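Local coordinates for protein peroxin 22 (Pichia angusta, PDB 5NKZ) that anchors the ubiquitin-conjugating enzyme Pex4p at the peroxisome as its binding partner and is probably involved in peroxisome biogenesis, at residues F44-L49 with F72-N77. Residues are numbered along the deposited sequence; the frame is centred on the assembly and turned at random.
Sequences FSAAYL and FNVQRN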
ATOM      1  N   PHE C  44     -22.376  -8.384  14.855  1.00 74.27           N
ATOM      2  CA  PHE C  44     -21.604  -7.143  14.851  1.00 70.12           C
ATOM      3  C   PHE C  44     -22.171  -6.110  15.832  1.00 68.24           C
ATOM      4  O   PHE C  44     -23.370  -6.102  16.155  1.00 69.77           O
ATOM      5  CB  PHE C  44     -21.515  -6.531  13.431  1.00 67.12           C
ATOM      6  CG  PHE C  44     -20.655  -5.328  13.378  1.00 63.60           C
ATOM      7  CD1 PHE C  44     -19.282  -5.438  13.498  1.00 62.84           C
ATOM      8  CD2 PHE C  44     -21.217  -4.089  13.322  1.00 64.27           C
ATOM      9  CE1 PHE C  44     -18.472  -4.317  13.502  1.00 62.87           C
ATOM     10  CE2 PHE C  44     -20.436  -2.946  13.301  1.00 64.69           C
ATOM     11  CZ  PHE C  44     -19.050  -3.070  13.389  1.00 63.57           C
ATOM     12  N   SER C  45     -21.287  -5.238  16.297  1.00 65.14           N
ATOM     13  CA  SER C  45     -21.676  -4.115  17.077  1.00 64.63           C
ATOM     14  C   SER C  45     -20.744  -2.952  16.802  1.00 62.15           C
ATOM     15  O   SER C  45     -19.526  -3.073  16.897  1.00 60.13           O
ATOM     16  CB  SER C  45     -21.660  -4.482  18.577  1.00 66.64           C
ATOM     17  OG  SER C  45     -21.671  -3.305  19.411  1.00 67.04           O
ATOM     18  N   ALA C  46     -21.348  -1.805  16.519  1.00 61.43           N
ATOM     19  CA  ALA C  46     -20.622  -0.561  16.426  1.00 63.10           C
ATOM     20  C   ALA C  46     -19.542  -0.452  17.488  1.00 63.16           C
ATOM     21  O   ALA C  46     -18.490   0.104  17.253  1.00 64.67           O
ATOM     22  CB  ALA C  46     -21.578   0.611  16.516  1.00 64.87           C
ATOM     23  N   ALA C  47     -19.809  -0.982  18.662  1.00 65.64           N
ATOM     24  CA  ALA C  47     -18.837  -0.979  19.753  1.00 69.16           C
ATOM     25  C   ALA C  47     -17.442  -1.493  19.352  1.00 68.93           C
ATOM     26  O   ALA C  47     -16.440  -0.868  19.702  1.00 68.71           O
ATOM     27  CB  ALA C  47     -19.400  -1.751  20.959  1.00 71.00           C
ATOM     28  N   TYR C  48     -17.389  -2.590  18.597  1.00 69.10           N
ATOM     29  CA  TYR C  48     -16.106  -3.234  18.265  1.00 71.29           C
ATOM     30  C   TYR C  48     -15.131  -2.306  17.550  1.00 73.72           C
ATOM     31  O   TYR C  48     -13.949  -2.275  17.918  1.00 76.44           O
ATOM     32  CB  TYR C  48     -16.319  -4.489  17.420  1.00 69.88           C
ATOM     33  CG  TYR C  48     -17.131  -5.556  18.091  1.00 69.00           C
ATOM     34  CD1 TYR C  48     -17.101  -5.728  19.487  1.00 71.71           C
ATOM     35  CD2 TYR C  48     -17.930  -6.408  17.349  1.00 67.31           C
ATOM     36  CE1 TYR C  48     -17.853  -6.707  20.127  1.00 71.21           C
ATOM     37  CE2 TYR C  48     -18.670  -7.405  17.974  1.00 68.89           C
ATOM     38  CZ  TYR C  48     -18.645  -7.540  19.381  1.00 70.29           C
ATOM     39  OH  TYR C  48     -19.348  -8.534  20.044  1.00 68.59           O
ATOM     40  N   LEU C  49     -15.638  -1.549  16.560  1.00 70.72           N
ATOM     41  CA  LEU C  49     -14.823  -0.613  15.777  1.00 70.77           C
ATOM     42  C   LEU C  49     -14.386   0.610  16.558  1.00 73.94           C
ATOM     43  O   LEU C  49     -13.281   1.112  16.317  1.00 76.69           O
ATOM     44  CB  LEU C  49     -15.531  -0.139  14.501  1.00 67.97           C
ATOM     45  CG  LEU C  49     -15.838  -1.141  13.389  1.00 65.65           C
ATOM     46  CD1 LEU C  49     -16.536  -0.429  12.254  1.00 62.81           C
ATOM     47  CD2 LEU C  49     -14.636  -1.908  12.848  1.00 64.60           C
ATOM     48  N   PHE C  72     -25.018   1.174  11.339  1.00 71.76           N
ATOM     49  CA  PHE C  72     -24.349   1.057  12.652  1.00 69.81           C
ATOM     50  C   PHE C  72     -23.654   2.337  13.139  1.00 67.79           C
ATOM     51  O   PHE C  72     -22.904   2.291  14.120  1.00 65.85           O
ATOM     52  CB  PHE C  72     -23.340  -0.117  12.624  1.00 69.83           C
ATOM     53  CG  PHE C  72     -23.984  -1.467  12.489  1.00 68.67           C
ATOM     54  CD1 PHE C  72     -24.557  -2.073  13.579  1.00 69.21           C
ATOM     55  CD2 PHE C  72     -24.018  -2.126  11.273  1.00 67.79           C
ATOM     56  CE1 PHE C  72     -25.164  -3.315  13.469  1.00 70.30           C
ATOM     57  CE2 PHE C  72     -24.632  -3.366  11.162  1.00 69.02           C
ATOM     58  CZ  PHE C  72     -25.226  -3.951  12.262  1.00 69.08           C
ATOM     59  N   ASN C  73     -23.927   3.475  12.505  1.00 67.19           N
ATOM     60  CA  ASN C  73     -23.216   4.727  12.792  1.00 68.69           C
ATOM     61  C   ASN C  73     -21.711   4.559  12.931  1.00 68.28           C
ATOM     62  O   ASN C  73     -21.122   5.016  13.875  1.00 68.60           O
ATOM     63  CB  ASN C  73     -23.772   5.391  14.060  1.00 70.91           C
ATOM     64  CG  ASN C  73     -24.912   6.301  13.789  1.00 72.70           C
ATOM     65  OD1 ASN C  73     -25.227   6.618  12.652  1.00 75.38           O
ATOM     66  ND2 ASN C  73     -25.532   6.746  14.837  1.00 74.64           N
ATOM     67  N   VAL C  74     -21.086   3.890  11.982  1.00 71.28           N
ATOM     68  CA  VAL C  74     -19.619   3.720  11.991  1.00 73.07           C
ATOM     69  C   VAL C  74     -18.909   4.440  10.824  1.00 72.75           C
ATOM     70  O   VAL C  74     -17.854   4.014  10.404  1.00 71.66           O
ATOM     71  CB  VAL C  74     -19.229   2.227  12.060  1.00 72.98           C
ATOM     72  CG1 VAL C  74     -19.797   1.595  13.313  1.00 73.83           C
ATOM     73  CG2 VAL C  74     -19.722   1.465  10.836  1.00 72.98           C
ATOM     74  N   GLN C  75     -19.484   5.550  10.351  1.00 75.18           N
ATOM     75  CA  GLN C  75     -18.890   6.379   9.326  1.00 76.60           C
ATOM     76  C   GLN C  75     -17.455   6.779   9.679  1.00 79.58           C
ATOM     77  O   GLN C  75     -16.593   6.816   8.781  1.00 87.24           O
ATOM     78  CB  GLN C  75     -19.730   7.635   9.055  1.00 78.83           C
ATOM     79  CG  GLN C  75     -21.047   7.382   8.315  1.00 81.00           C
ATOM     80  CD  GLN C  75     -22.262   7.210   9.230  1.00 85.26           C
ATOM     81  OE1 GLN C  75     -22.160   7.135  10.466  1.00 88.37           O
ATOM     82  NE2 GLN C  75     -23.441   7.154   8.617  1.00 87.75           N
ATOM     83  N   ARG C  76     -17.188   7.048  10.954  1.00 79.99           N
ATOM     84  CA  ARG C  76     -15.854   7.470  11.407  1.00 83.08           C
ATOM     85  C   ARG C  76     -14.761   6.463  11.055  1.00 80.84           C
ATOM     86  O   ARG C  76     -13.613   6.830  10.847  1.00 76.46           O
ATOM     87  CB  ARG C  76     -15.827   7.722  12.933  1.00 87.59           C
ATOM     88  CG  ARG C  76     -16.334   9.072  13.406  1.00 93.59           C
ATOM     89  CD  ARG C  76     -15.662  10.242  12.675  1.00 98.83           C
ATOM     90  NE  ARG C  76     -15.360  11.393  13.550  1.00105.49           N
ATOM     91  CZ  ARG C  76     -16.253  12.213  14.128  1.00107.30           C
ATOM     92  NH1 ARG C  76     -15.823  13.221  14.888  1.00110.56           N
ATOM     93  NH2 ARG C  76     -17.566  12.050  13.961  1.00106.67           N
ATOM     94  N   ASN C  77     -15.143   5.187  10.999  1.00 82.83           N
ATOM     95  CA  ASN C  77     -14.243   4.072  10.684  1.00 81.28           C
ATOM     96  C   ASN C  77     -14.495   3.516   9.279  1.00 78.11           C
ATOM     97  O   ASN C  77     -14.497   2.306   9.084  1.00 72.92           O
ATOM     98  CB  ASN C  77     -14.471   2.925  11.687  1.00 83.63           C
ATOM     99  CG  ASN C  77     -14.597   3.400  13.121  1.00 84.07           C
ATOM    100  OD1 ASN C  77     -15.560   3.060  13.818  1.00 84.51           O
ATOM    101  ND2 ASN C  77     -13.639   4.212  13.557  1.00 83.43           N
TER
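A46 and F72 bring the backbones of 44-49 and 72-77 nearest, with A46 CA and F72 CA 5.5 Å apart; no hydrogen bond joins the two segments. F44 and F72 form an edge-to-face aromatic pair, with centroids 5.1 Å apart and planes at 82°. The CD2 corner of F44 sits over the centre of the F72 ring, and its CE2 lies near F72 CG. F44 CB points toward 72-77, and CG, anti to the backbone N (chi1 -176°), lies beside the carbonyl carbon. A46 CB touches F72 O and V74 CG1, the latter at 3.8 Å. L49 crosses V74 at about a right angle, with L49 CD1 3.8 Å from V74 CB. The N77 and L49 side chains run antiparallel alongside each other, with N77 OD1 against L49 CB. The contact is therefore mostly apolar packing. It joins the start of helix 46-51 to the loop between helix 65-71 and strand 81-83, at one side of the parallel sheet. F68 of helix 65-71 meets both phenylalanine rings and also V74. In the fold, F44 packs on L34 and L36 of strand 32-36, and L49 on L55 and V57 of strand 55-59.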